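GphF (Cystobacter violaceus, PDB 6MFC) acts as a GNAT-like decarboxylase in the initiation of polyketide biosynthesis, probably forming the acyl starter unit by loss of carbon dioxide. Local coordinates at residues 166-169 with 170-174; 96-99 with 100-103; 156-159 with 160-164; 41-44 with 45-49. One frame throughout, in Å; residues are numbered along the deposited sequence.

All four contacts are local and form within continuous stretches of the GNAT-like domain. Contacts 1, 2 and 4 are partly buried, and contact 3 lies at the surface. Contacts 3 and 1 lie on consecutive helices, 159-162 and 168-172, and touch each other. Contact 1 depends on helix-end bonds and a tyrosine-valine contact, whereas contact 3 uses arginines beside a carboxylate, a ring and a proline. Contact 4 closes helix 36-46 and sets a carboxylate beside an indole. Contact 2 is a bend in a loop between two strands. It has one weak backbone bond and a long ion pair. Contacts 2 and 4 both have glycerol near a side chain.

Contact 1: 166-169 with 170-174; sequences LGYE and DYVHG
E169 holds H173 at the end of a short helix through its backbone carbonyl. E169 O accepts from H173 N at 3.0 Å. It also accepts from H173 ND1 at 3.1 Å, and this second bond lies almost exactly in the imidazole plane. The two donors reach the oxygen from opposite faces of its carbonyl plane, so the ring is fixed against the backbone. H173 CG stands anti to its own carbonyl carbon (chi1 -76°), which folds ND1 back toward E169. The E169 chain is extended; its CG passes 3.8 Å from H173 ND1, and the carboxylate continues beyond.

D170 serves the other end of the helix. G167 is the N-cap, and one water joins G167 N to D170 OD2, 2.8 Å from each. The water thus links the D170 carboxylate, in the first turn, to the N-cap amide. A carboxylate there probably interacts favourably with the helix dipole. D170 OD1 forms a salt bridge with R175. L166 CD1 touches D170 CB at 3.7 Å, and L166 CD2 packs on Y171 CB. Y168 and V172 are one turn apart, and V172 CG2 sits over a face of the Y168 ring in a CH-pi contact, 3.8 Å from the centroid. G174, with positive phi, ends the helix as the C-prime residue of a Schellman motif.

Around the helix, Y168 and V172 pack on strand 212-218 and strand 193-198. L166 and Y171 rest on Q161 of helix 159-162.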
loop_
_atom_site.group_PDB
_atom_site.type_symbol
_atom_site.label_atom_id
_atom_site.label_comp_id
_atom_site.label_asym_id
_atom_site.label_seq_id
_atom_site.Cartn_x
_atom_site.Cartn_y
_atom_site.Cartn_z
ATOM N N LEU A 166 1.480 24.797 -5.352
ATOM C CA LEU A 166 1.017 24.161 -4.126
ATOM C C LEU A 166 2.087 23.243 -3.548
ATOM O O LEU A 166 2.763 22.509 -4.275
ATOM C CB LEU A 166 -0.263 23.372 -4.397
ATOM C CG LEU A 166 -0.954 22.750 -3.183
ATOM C CD1 LEU A 166 -1.229 23.810 -2.130
ATOM C CD2 LEU A 166 -2.243 22.062 -3.603
ATOM N N GLY A 167 2.242 23.293 -2.223
ATOM C CA GLY A 167 3.174 22.414 -1.557
ATOM C C GLY A 167 2.614 21.019 -1.356
ATOM O O GLY A 167 1.406 20.788 -1.403
ATOM N N TYR A 168 3.525 20.072 -1.124
ATOM C CA TYR A 168 3.121 18.679 -0.968
ATOM C C TYR A 168 2.279 18.483 0.285
ATOM O O TYR A 168 1.234 17.822 0.239
ATOM C CB TYR A 168 4.357 17.778 -0.939
ATOM C CG TYR A 168 4.055 16.294 -0.984
ATOM C CD1 TYR A 168 3.736 15.668 -2.183
ATOM C CD2 TYR A 168 4.102 15.518 0.168
ATOM C CE1 TYR A 168 3.463 14.312 -2.231
ATOM C CE2 TYR A 168 3.832 14.162 0.129
ATOM C CZ TYR A 168 3.513 13.564 -1.073
ATOM O OH TYR A 168 3.244 12.216 -1.117
ATOM N N GLU A 169 2.707 19.058 1.412
ATOM C CA GLU A 169 1.975 18.871 2.661
ATOM C C GLU A 169 0.579 19.481 2.587
ATOM O O GLU A 169 -0.394 18.872 3.048
ATOM C CB GLU A 169 2.761 19.466 3.830
ATOM C CG GLU A 169 2.077 19.285 5.178
ATOM C CD GLU A 169 2.866 19.886 6.326
ATOM O OE1 GLU A 169 4.044 20.247 6.119
ATOM O OE2 GLU A 169 2.305 19.999 7.438
ATOM N N ASP A 170 0.460 20.680 2.012
ATOM C CA ASP A 170 -0.857 21.290 1.860
ATOM C C ASP A 170 -1.727 20.486 0.901
ATOM O O ASP A 170 -2.927 20.308 1.144
ATOM C CB ASP A 170 -0.719 22.736 1.379
ATOM C CG ASP A 170 -0.226 23.671 2.466
ATOM O OD1 ASP A 170 -0.475 23.389 3.657
ATOM O OD2 ASP A 170 0.404 24.695 2.129
ATOM N N TYR A 171 -1.141 19.992 -0.192
ATOM C CA TYR A 171 -1.902 19.175 -1.130
ATOM C C TYR A 171 -2.343 17.866 -0.491
ATOM O O TYR A 171 -3.479 17.421 -0.694
ATOM C CB TYR A 171 -1.072 18.901 -2.384
ATOM C CG TYR A 171 -1.722 17.928 -3.341
ATOM C CD1 TYR A 171 -2.946 18.216 -3.928
ATOM C CD2 TYR A 171 -1.108 16.723 -3.661
ATOM C CE1 TYR A 171 -3.545 17.330 -4.804
ATOM C CE2 TYR A 171 -1.698 15.833 -4.538
ATOM C CZ TYR A 171 -2.915 16.140 -5.107
ATOM O OH TYR A 171 -3.507 15.256 -5.981
ATOM N N VAL A 172 -1.456 17.238 0.283
ATOM C CA VAL A 172 -1.799 15.980 0.941
ATOM C C VAL A 172 -2.928 16.190 1.940
ATOM O O VAL A 172 -3.882 15.404 1.998
ATOM C CB VAL A 172 -0.549 15.373 1.606
ATOM C CG1 VAL A 172 -0.943 14.297 2.598
ATOM C CG2 VAL A 172 0.383 14.803 0.547
ATOM N N HIS A 173 -2.851 17.255 2.732
ATOM C CA HIS A 173 -3.892 17.553 3.707
ATOM C C HIS A 173 -5.093 18.266 3.098
ATOM O O HIS A 173 -5.978 18.700 3.844
ATOM C CB HIS A 173 -3.315 18.382 4.857
ATOM C CG HIS A 173 -2.495 17.583 5.820
ATOM N ND1 HIS A 173 -1.139 17.390 5.663
ATOM C CD2 HIS A 173 -2.843 16.914 6.944
ATOM C CE1 HIS A 173 -0.686 16.643 6.654
ATOM N NE2 HIS A 173 -1.700 16.340 7.446
ATOM N N GLY A 174 -5.145 18.393 1.775
ATOM C CA GLY A 174 -6.294 18.989 1.124
ATOM C C GLY A 174 -6.500 20.459 1.401
ATOM O O GLY A 174 -7.596 20.974 1.164
HETATM O O HOH W 1 1.718 25.256 -0.313
#

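Contact 2: 96-99 with 100-103; sequences ARHS and ELAG
R97 and E100 come together through their first torsions. R97 CG lies anti to its carbonyl carbon (chi1 -57°), and the chain bends twice more before the guanidinium. E100 CG also lies anti to its carbonyl carbon (chi1 -29°), and the chain is then extended. The two side chains therefore run side by side and point the same way. The carboxylate lies along the aliphatic part of the arginine, with E100 OE2 3.4 Å from R97 CG. The ion pair itself is long, 3.9 Å from R97 NE to E100 OE2. The guanidinium and carboxylate planes are 66° apart, so the groups do not form a flat paired arrangement.

L101 lies on the inner side of the bend. Its CG is beside the carbonyl oxygens of R97 and H98, and L101 CD2 is 4.1 Å from A96 CB. L101 reaches on to Q113 and L115 of strand 111-119.

The backbone is held lightly. L101 N gives a weak bond of 3.2 Å to S99 O. A water also bridges the turn, donating to S99 O and accepting from A102 N.

The H98 ring passes loosely by L101 CD1, and its two nitrogens are held elsewhere. H98 ND1 is hydrogen-bonded to the Y201 hydroxyl, and H98 NE2 to a bound glycerol, probably from the crystallisation liquor. The whole bend belongs to the long loop that joins two neighbouring antiparallel strands, 77-87 and 111-119, of the GNAT fold.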
loop_
_atom_site.group_PDB
_atom_site.type_symbol
_atom_site.label_atom_id
_atom_site.label_comp_id
_atom_site.label_asym_id
_atom_site.label_seq_id
_atom_site.Cartn_x
_atom_site.Cartn_y
_atom_site.Cartn_z
ATOM N N ALA A 96 11.620 5.935 7.589
ATOM C CA ALA A 96 11.825 4.649 6.944
ATOM C C ALA A 96 11.965 4.829 5.439
ATOM O O ALA A 96 11.285 5.664 4.836
ATOM C CB ALA A 96 10.666 3.698 7.249
ATOM N N ARG A 97 12.855 4.046 4.838
ATOM C CA ARG A 97 13.017 4.015 3.394
ATOM C C ARG A 97 12.160 2.902 2.800
ATOM O O ARG A 97 11.823 1.923 3.468
ATOM C CB ARG A 97 14.486 3.812 3.017
ATOM C CG ARG A 97 15.418 4.866 3.592
ATOM C CD ARG A 97 15.459 6.120 2.733
ATOM N NE ARG A 97 16.431 6.003 1.650
ATOM C CZ ARG A 97 16.851 7.023 0.906
ATOM N NH1 ARG A 97 16.386 8.246 1.128
ATOM N NH2 ARG A 97 17.740 6.821 -0.057
ATOM N N HIS A 98 11.798 3.071 1.525
ATOM C CA HIS A 98 10.949 2.086 0.858
ATOM C C HIS A 98 11.668 0.753 0.701
ATOM O O HIS A 98 11.065 -0.312 0.885
ATOM C CB HIS A 98 10.503 2.615 -0.506
ATOM C CG HIS A 98 9.521 1.732 -1.209
ATOM N ND1 HIS A 98 8.314 1.374 -0.650
ATOM C CD2 HIS A 98 9.565 1.138 -2.425
ATOM C CE1 HIS A 98 7.656 0.594 -1.490
ATOM N NE2 HIS A 98 8.393 0.436 -2.575
ATOM N N SER A 99 12.955 0.792 0.357
ATOM C CA SER A 99 13.696 -0.440 0.122
ATOM C C SER A 99 14.088 -1.131 1.421
ATOM O O SER A 99 14.157 -2.363 1.466
ATOM C CB SER A 99 14.941 -0.142 -0.716
ATOM O OG SER A 99 15.678 0.932 -0.162
ATOM N N GLU A 100 14.334 -0.366 2.478
ATOM C CA GLU A 100 14.827 -0.910 3.743
ATOM C C GLU A 100 13.676 -1.118 4.727
ATOM O O GLU A 100 13.676 -0.601 5.844
ATOM C CB GLU A 100 15.889 0.015 4.329
ATOM C CG GLU A 100 16.669 0.806 3.292
ATOM C CD GLU A 100 17.539 1.879 3.919
ATOM O OE1 GLU A 100 17.735 1.840 5.152
ATOM O OE2 GLU A 100 18.022 2.765 3.184
ATOM N N LEU A 101 12.680 -1.897 4.301
ATOM C CA LEU A 101 11.475 -2.094 5.096
ATOM C C LEU A 101 11.398 -3.436 5.808
ATOM O O LEU A 101 10.612 -3.563 6.752
ATOM C CB LEU A 101 10.220 -1.941 4.222
ATOM C CG LEU A 101 9.745 -0.515 3.939
ATOM C CD1 LEU A 101 8.428 -0.538 3.179
ATOM C CD2 LEU A 101 9.610 0.277 5.232
ATOM N N ALA A 102 12.178 -4.435 5.386
ATOM C CA ALA A 102 12.057 -5.758 5.992
ATOM C C ALA A 102 12.472 -5.751 7.458
ATOM O O ALA A 102 11.974 -6.565 8.246
ATOM C CB ALA A 102 12.888 -6.776 5.212
ATOM N N GLY A 103 13.367 -4.838 7.847
ATOM C CA GLY A 103 13.846 -4.786 9.218
ATOM C C GLY A 103 12.784 -4.428 10.238
ATOM O O GLY A 103 12.991 -4.654 11.435
HETATM O O HOH W 2 13.576 -4.815 2.783
#

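Contact 3: 156-159 with 160-164; sequences GDYP and RQRAK
Y158 and P159 supply the carbonyls that start the short helix 159-162. Y158 O accepts from R162 N at 2.8 Å, with the donor almost in line with the carbonyl bond. Q161 N also turns to Y158 O, but that bond is weak and bent. One residue on, A163 N donates to P159 O at 3.2 Å from well above the carbonyl plane. P159 begins the helix, a place where proline's lack of an N-H costs no helical bond.

The side chains divide into two groups. On one flank, D157 faces R160. D157 OD2 stands over a face of the guanidinium, 3.0 Å from R160 NH2, and no N-H points at it. This salt bridge is therefore one of charge alone. The other carboxylate oxygen, D157 OD1, rests near R160 CB.

On the other flank, R162 folds back over Y158 and P159. R162 CB lies over a face of the Y158 ring, 4.1 Å from its centroid, in a CH-pi contact. The chain bends at chi3 (-57°), which brings the guanidinium back beside the ring; the two planes are 89° apart. A face of the guanidinium meets P159 CA, and R162 NH2 reaches P159 CG at 3.7 Å. R162 NE is fixed by a salt bridge to D209.

The Y158 ring also meets Y168 edge to face, which ties this turn to helix 168-172. This is the first turn of a short helix with proline as its first residue, in the connection after strand 148-153, where GNAT proteins usually carry a helix.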
loop_
_atom_site.group_PDB
_atom_site.type_symbol
_atom_site.label_atom_id
_atom_site.label_comp_id
_atom_site.label_asym_id
_atom_site.label_seq_id
_atom_site.Cartn_x
_atom_site.Cartn_y
_atom_site.Cartn_z
ATOM N N GLY A 156 -0.957 10.479 -6.740
ATOM C CA GLY A 156 -0.912 10.161 -8.152
ATOM C C GLY A 156 -0.994 11.365 -9.068
ATOM O O GLY A 156 -0.633 11.273 -10.245
ATOM N N ASP A 157 -1.465 12.497 -8.551
ATOM C CA ASP A 157 -1.638 13.713 -9.339
ATOM C C ASP A 157 -1.110 14.923 -8.578
ATOM O O ASP A 157 -1.773 15.955 -8.456
ATOM C CB ASP A 157 -3.103 13.907 -9.720
ATOM C CG ASP A 157 -3.294 14.971 -10.785
ATOM O OD1 ASP A 157 -2.297 15.360 -11.427
ATOM O OD2 ASP A 157 -4.443 15.422 -10.972
ATOM N N TYR A 158 0.102 14.808 -8.043
ATOM C CA TYR A 158 0.734 15.951 -7.398
ATOM C C TYR A 158 1.444 16.871 -8.393
ATOM O O TYR A 158 1.366 18.097 -8.232
ATOM C CB TYR A 158 1.724 15.507 -6.319
ATOM C CG TYR A 158 2.494 16.674 -5.742
ATOM C CD1 TYR A 158 1.844 17.666 -5.020
ATOM C CD2 TYR A 158 3.864 16.800 -5.939
ATOM C CE1 TYR A 158 2.532 18.743 -4.501
ATOM C CE2 TYR A 158 4.563 17.874 -5.421
ATOM C CZ TYR A 158 3.890 18.842 -4.703
ATOM O OH TYR A 158 4.575 19.917 -4.183
ATOM N N PRO A 159 2.159 16.351 -9.406
ATOM C CA PRO A 159 2.835 17.256 -10.355
ATOM C C PRO A 159 1.942 18.327 -10.959
ATOM O O PRO A 159 2.431 19.424 -11.258
ATOM C CB PRO A 159 3.359 16.294 -11.428
ATOM C CG PRO A 159 3.649 15.061 -10.683
ATOM C CD PRO A 159 2.574 14.950 -9.632
ATOM N N ARG A 160 0.649 18.054 -11.152
ATOM C CA ARG A 160 -0.241 19.095 -11.653
ATOM C C ARG A 160 -0.479 20.179 -10.610
ATOM O O ARG A 160 -0.774 21.325 -10.968
ATOM C CB ARG A 160 -1.573 18.494 -12.097
ATOM C CG ARG A 160 -2.373 19.401 -13.018
ATOM C CD ARG A 160 -3.817 18.954 -13.116
ATOM N NE ARG A 160 -3.930 17.538 -13.448
ATOM C CZ ARG A 160 -5.083 16.902 -13.622
ATOM N NH1 ARG A 160 -6.230 17.558 -13.494
ATOM N NH2 ARG A 160 -5.094 15.610 -13.922
ATOM N N GLN A 161 -0.358 19.843 -9.326
ATOM C CA GLN A 161 -0.475 20.837 -8.267
ATOM C C GLN A 161 0.853 21.508 -7.950
ATOM O O GLN A 161 0.865 22.665 -7.514
ATOM C CB GLN A 161 -1.043 20.197 -6.998
ATOM C CG GLN A 161 -2.431 19.609 -7.173
ATOM C CD GLN A 161 -3.476 20.659 -7.491
ATOM O OE1 GLN A 161 -3.370 21.809 -7.063
ATOM N NE2 GLN A 161 -4.495 20.268 -8.246
ATOM N N ARG A 162 1.970 20.806 -8.157
ATOM C CA ARG A 162 3.274 21.429 -7.962
ATOM C C ARG A 162 3.501 22.555 -8.961
ATOM O O ARG A 162 4.196 23.530 -8.652
ATOM C CB ARG A 162 4.387 20.387 -8.082
ATOM C CG ARG A 162 5.712 20.842 -7.495
ATOM C CD ARG A 162 6.902 20.157 -8.150
ATOM N NE ARG A 162 6.829 18.701 -8.074
ATOM C CZ ARG A 162 6.559 17.911 -9.109
ATOM N NH1 ARG A 162 6.339 18.437 -10.306
ATOM N NH2 ARG A 162 6.514 16.596 -8.949
ATOM N N ALA A 163 2.927 22.440 -10.160
ATOM C CA ALA A 163 3.042 23.505 -11.146
ATOM C C ALA A 163 2.184 24.711 -10.792
ATOM O O ALA A 163 2.445 25.810 -11.292
ATOM C CB ALA A 163 2.666 22.981 -12.533
ATOM N N LYS A 164 1.170 24.531 -9.949
ATOM C CA LYS A 164 0.355 25.630 -9.449
ATOM C C LYS A 164 0.959 26.295 -8.219
ATOM O O LYS A 164 0.331 27.191 -7.645
ATOM C CB LYS A 164 -1.057 25.132 -9.120
ATOM C CG LYS A 164 -1.839 24.604 -10.313
ATOM C CD LYS A 164 -2.940 23.656 -9.859
ATOM C CE LYS A 164 -3.828 23.224 -11.015
ATOM N NZ LYS A 164 -4.812 24.277 -11.392
#

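Contact 4: 41-44 with 45-49; sequences ALEA and RCWPA
E43 and W47 meet at the end of helix 36-46. The carboxylate carbon, E43 CD, lies 3.9 Å from W47 CD1, and the carboxylate and indole planes are 45° apart. The bend of E43 at chi2 (81°) swings the carboxylate round toward the indole. E43 O also comes to the edge of the ring near its plane, 3.7 Å from W47 CD1. The same oxygen accepts from W47 N at 3.2 Å; W47 is the first residue to leave helical geometry.

L42 and C46 form a second side-chain contact, with L42 CD1 3.7 Å from C46 SG. They are one turn apart, and the backbone bond from C46 N to L42 O keeps them in step. R45 N donates to A41 O at 3.2 Å, and the aliphatic part of R45 passes near that carbonyl.

A second shell holds the polar ends. W47 NE1 bonds to N118 of strand 111-119, and E43 OE2 is hydrogen-bonded to the backbone N of A53. R45 reaches out to a salt bridge with D120. A glycerol lies near E43 and a pentaethylene glycol near W47, both probably from the crystallisation liquor.

L42 and C46 also rest on N118. This is the C-terminal end of the first helix of a GNAT fold, held against N118 on strand 111-119, with W47 also touching R154 just after strand 148-153.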
loop_
_atom_site.group_PDB
_atom_site.type_symbol
_atom_site.label_atom_id
_atom_site.label_comp_id
_atom_site.label_asym_id
_atom_site.label_seq_id
_atom_site.Cartn_x
_atom_site.Cartn_y
_atom_site.Cartn_z
ATOM N N ALA A 41 4.010 -10.355 -13.021
ATOM C CA ALA A 41 3.257 -9.866 -14.171
ATOM C C ALA A 41 2.253 -8.798 -13.757
ATOM O O ALA A 41 2.111 -7.773 -14.433
ATOM C CB ALA A 41 2.551 -11.029 -14.866
ATOM N N LEU A 42 1.542 -9.026 -12.650
ATOM C CA LEU A 42 0.636 -8.007 -12.134
ATOM C C LEU A 42 1.400 -6.754 -11.730
ATOM O O LEU A 42 0.916 -5.631 -11.918
ATOM C CB LEU A 42 -0.152 -8.561 -10.947
ATOM C CG LEU A 42 -1.084 -7.571 -10.247
ATOM C CD1 LEU A 42 -2.202 -7.136 -11.183
ATOM C CD2 LEU A 42 -1.645 -8.169 -8.968
ATOM N N GLU A 43 2.604 -6.928 -11.180
ATOM C CA GLU A 43 3.413 -5.783 -10.778
ATOM C C GLU A 43 3.823 -4.944 -11.982
ATOM O O GLU A 43 3.908 -3.714 -11.888
ATOM C CB GLU A 43 4.646 -6.263 -10.009
ATOM C CG GLU A 43 5.490 -5.156 -9.397
ATOM C CD GLU A 43 4.933 -4.653 -8.078
ATOM O OE1 GLU A 43 3.794 -5.024 -7.724
ATOM O OE2 GLU A 43 5.643 -3.889 -7.393
ATOM N N ALA A 44 4.073 -5.589 -13.123
ATOM C CA ALA A 44 4.525 -4.852 -14.298
ATOM C C ALA A 44 3.394 -4.063 -14.943
ATOM O O ALA A 44 3.637 -3.004 -15.534
ATOM C CB ALA A 44 5.153 -5.808 -15.310
ATOM N N ARG A 45 2.159 -4.559 -14.849
ATOM C CA ARG A 45 1.018 -3.836 -15.397
ATOM C C ARG A 45 0.597 -2.672 -14.510
ATOM O O ARG A 45 0.094 -1.664 -15.018
ATOM C CB ARG A 45 -0.164 -4.787 -15.598
ATOM C CG ARG A 45 0.033 -5.797 -16.711
ATOM C CD ARG A 45 -1.093 -6.818 -16.735
ATOM N NE ARG A 45 -1.660 -6.974 -18.071
ATOM C CZ ARG A 45 -2.772 -6.375 -18.485
ATOM N NH1 ARG A 45 -3.446 -5.582 -17.663
ATOM N NH2 ARG A 45 -3.215 -6.571 -19.719
ATOM N N CYS A 46 0.792 -2.784 -13.195
ATOM C CA CYS A 46 0.311 -1.740 -12.298
ATOM C C CYS A 46 1.306 -0.597 -12.144
ATOM O O CYS A 46 0.896 0.534 -11.859
ATOM C CB CYS A 46 -0.015 -2.336 -10.932
ATOM S SG CYS A 46 -1.333 -3.570 -10.958
ATOM N N TRP A 47 2.599 -0.854 -12.340
ATOM C CA TRP A 47 3.610 0.152 -12.067
ATOM C C TRP A 47 4.588 0.276 -13.227
ATOM O O TRP A 47 4.916 -0.725 -13.878
ATOM C CB TRP A 47 4.383 -0.189 -10.785
ATOM C CG TRP A 47 3.510 -0.311 -9.584
ATOM C CD1 TRP A 47 2.954 -1.453 -9.086
ATOM C CD2 TRP A 47 3.085 0.752 -8.726
ATOM N NE1 TRP A 47 2.211 -1.166 -7.966
ATOM C CE2 TRP A 47 2.274 0.182 -7.725
ATOM C CE3 TRP A 47 3.310 2.131 -8.707
ATOM C CZ2 TRP A 47 1.690 0.943 -6.714
ATOM C CZ3 TRP A 47 2.731 2.886 -7.704
ATOM C CH2 TRP A 47 1.930 2.289 -6.721
ATOM N N PRO A 48 5.066 1.485 -13.508
ATOM C CA PRO A 48 6.166 1.638 -14.464
ATOM C C PRO A 48 7.465 1.101 -13.881
ATOM O O PRO A 48 7.597 0.894 -12.673
ATOM C CB PRO A 48 6.238 3.152 -14.686
ATOM C CG PRO A 48 5.665 3.734 -13.439
ATOM C CD PRO A 48 4.602 2.779 -12.980
ATOM N N ALA A 49 8.434 0.891 -14.772
ATOM C CA ALA A 49 9.686 0.221 -14.413
ATOM C C ALA A 49 10.362 0.772 -13.162
ATOM O O ALA A 49 10.764 -0.034 -12.308
ATOM C CB ALA A 49 10.641 0.262 -15.615
#